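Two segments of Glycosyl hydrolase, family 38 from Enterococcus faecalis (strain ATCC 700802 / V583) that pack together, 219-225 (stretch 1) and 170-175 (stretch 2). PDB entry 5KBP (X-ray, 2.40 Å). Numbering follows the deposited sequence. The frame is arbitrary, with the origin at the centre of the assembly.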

# COMPACT_ATOMS: atom_id res chain seq x y z
N GLU A 219 15.73 -24.02 36.38
CA GLU A 219 15.44 -24.51 37.72
C GLU A 219 15.40 -23.40 38.76
O GLU A 219 14.88 -23.62 39.86
CB GLU A 219 16.47 -25.57 38.12
CG GLU A 219 16.22 -26.94 37.50
CD GLU A 219 17.37 -27.90 37.73
OE1 GLU A 219 17.81 -28.54 36.75
OE2 GLU A 219 17.83 -28.02 38.88
N ARG A 220 15.94 -22.22 38.45
CA ARG A 220 15.88 -21.11 39.39
C ARG A 220 14.44 -20.72 39.72
O ARG A 220 14.16 -20.26 40.83
CB ARG A 220 16.64 -19.89 38.85
CG ARG A 220 18.14 -19.91 39.09
CD ARG A 220 18.85 -18.85 38.26
NE ARG A 220 18.97 -17.56 38.94
CZ ARG A 220 19.91 -17.28 39.84
NH1 ARG A 220 20.80 -18.20 40.18
NH2 ARG A 220 19.95 -16.08 40.41
N TYR A 221 13.52 -20.91 38.77
CA TYR A 221 12.14 -20.47 38.96
C TYR A 221 11.12 -21.58 38.72
O TYR A 221 9.93 -21.29 38.63
CB TYR A 221 11.84 -19.29 38.04
CG TYR A 221 13.00 -18.34 37.85
CD1 TYR A 221 13.37 -17.45 38.85
CD2 TYR A 221 13.73 -18.34 36.67
CE1 TYR A 221 14.44 -16.59 38.68
CE2 TYR A 221 14.80 -17.48 36.49
CZ TYR A 221 15.14 -16.60 37.50
OH TYR A 221 16.20 -15.74 37.32
N ALA A 222 11.55 -22.83 38.60
CA ALA A 222 10.62 -23.92 38.34
C ALA A 222 9.93 -24.33 39.64
O ALA A 222 10.59 -24.69 40.62
CB ALA A 222 11.35 -25.11 37.73
N SER A 223 8.60 -24.26 39.65
CA SER A 223 7.81 -24.74 40.78
C SER A 223 7.49 -26.22 40.69
O SER A 223 7.04 -26.80 41.69
CB SER A 223 6.50 -23.94 40.89
OG SER A 223 5.78 -23.99 39.67
N THR A 224 7.70 -26.84 39.53
CA THR A 224 7.49 -28.27 39.33
C THR A 224 8.77 -28.88 38.77
O THR A 224 9.76 -28.18 38.51
CB THR A 224 6.31 -28.53 38.38
OG1 THR A 224 6.70 -28.22 37.04
CG2 THR A 224 5.12 -27.67 38.77
N ASN A 225 8.76 -30.19 38.59
CA ASN A 225 9.87 -30.89 37.94
C ASN A 225 9.78 -30.82 36.42
O ASN A 225 10.56 -31.49 35.74
CB ASN A 225 9.92 -32.35 38.39
CG ASN A 225 10.24 -32.49 39.86
OD1 ASN A 225 11.00 -31.70 40.42
ND2 ASN A 225 9.65 -33.49 40.50
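Stretch 2, residues 170-175: SQYSEM

Residues 170-175 lie against residues 219-225 of the same chain, with the end-to-end directions of the touching parts, 220 to 224 and 171 to 174, 46° apart. Stretch 1 passes from Arg 220 (phi/psi -61/-30) to an extended Ala 222 (-80/122), whereas in stretch 2 residues 171-173 form a loop that enters a strand at Glu 174. The nearest CA atoms are those of the two tyrosines, Tyr 221 and Tyr 172, 4.2 Å apart, and together the segments bury 292 Å².

Polar groups of stretch 1 are met at two points. The carbonyl O of Tyr 221 accepts a hydrogen bond from the backbone N of Ser 173 (2.7 Å, N-H...O angle 162°), and CA of Tyr 172 makes a CA-H...O contact with the same oxygen at 3.1 Å. The OG of Ser 173 lies 3.0 Å from O of Tyr 221 and 2.7 Å from OE1 of Glu 174; its single proton can serve either acceptor, and the geometry leaves the choice open.

The second point is the carboxylate of Glu 174. Although its CA-to-CB bond points sideways, with chi1 m and chi2 p the side chain reaches stretch 1, where OE2 of Glu 174 accepts from N of Ser 223 (3.1 Å, 159°) and from OG of Ser 223; at 2.3 Å, the distance from OG of Ser 223 to OE2 of Glu 174 is very short for a hydrogen bond. One carboxylate oxygen thus satisfies both donors of this serine, whose chi1 is p and whose CA-to-CB bond points toward stretch 2.

Ser 223 also packs against an aromatic ring: its CB lies over one face of Tyr 172, 3.8 Å from CB to the ring centroid, in a CH-pi contact. The Tyr 172 hydroxyl is hydrogen-bonded elsewhere in the structure. Within stretch 2, OG of Ser 170 donates to O of Tyr 172 at 2.8 Å.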

# COMPACT_ATOMS: atom_id res chain seq x y z
N SER A 170 7.28 -12.78 41.00
CA SER A 170 6.87 -14.15 41.29
C SER A 170 8.08 -15.00 41.63
O SER A 170 9.13 -14.89 40.98
CB SER A 170 6.12 -14.76 40.10
OG SER A 170 5.75 -16.11 40.37
N GLN A 171 7.95 -15.83 42.66
CA GLN A 171 9.02 -16.76 43.00
C GLN A 171 9.25 -17.78 41.90
O GLN A 171 10.36 -18.31 41.76
CB GLN A 171 8.70 -17.48 44.31
CG GLN A 171 8.78 -16.60 45.55
CD GLN A 171 8.43 -17.36 46.81
OE1 GLN A 171 7.58 -18.25 46.80
NE2 GLN A 171 9.09 -17.02 47.91
N TYR A 172 8.23 -18.07 41.10
CA TYR A 172 8.29 -19.13 40.11
C TYR A 172 7.92 -18.60 38.73
O TYR A 172 7.33 -17.53 38.59
CB TYR A 172 7.36 -20.29 40.48
CG TYR A 172 7.45 -20.72 41.93
CD1 TYR A 172 8.50 -21.52 42.37
CD2 TYR A 172 6.50 -20.32 42.86
CE1 TYR A 172 8.59 -21.91 43.69
CE2 TYR A 172 6.58 -20.70 44.18
CZ TYR A 172 7.63 -21.50 44.59
OH TYR A 172 7.71 -21.89 45.91
N SER A 173 8.29 -19.38 37.71
CA SER A 173 7.91 -19.09 36.34
C SER A 173 6.48 -19.51 36.03
O SER A 173 6.03 -19.34 34.88
CB SER A 173 8.87 -19.78 35.37
OG SER A 173 9.09 -21.13 35.74
N GLU A 174 5.75 -20.05 37.00
CA GLU A 174 4.33 -20.33 36.89
C GLU A 174 3.61 -19.52 37.96
O GLU A 174 4.12 -19.35 39.07
CB GLU A 174 4.02 -21.82 37.06
CG GLU A 174 4.72 -22.74 36.07
CD GLU A 174 6.18 -22.98 36.42
OE1 GLU A 174 7.03 -22.90 35.50
OE2 GLU A 174 6.48 -23.23 37.60
N MET A 175 2.42 -19.02 37.63
CA MET A 175 1.71 -18.13 38.53
C MET A 175 0.24 -18.10 38.15
O MET A 175 -0.16 -18.53 37.07
CB MET A 175 2.31 -16.72 38.50
CG MET A 175 2.04 -15.97 37.20
SD MET A 175 3.16 -14.59 36.93
CE MET A 175 4.73 -15.45 36.80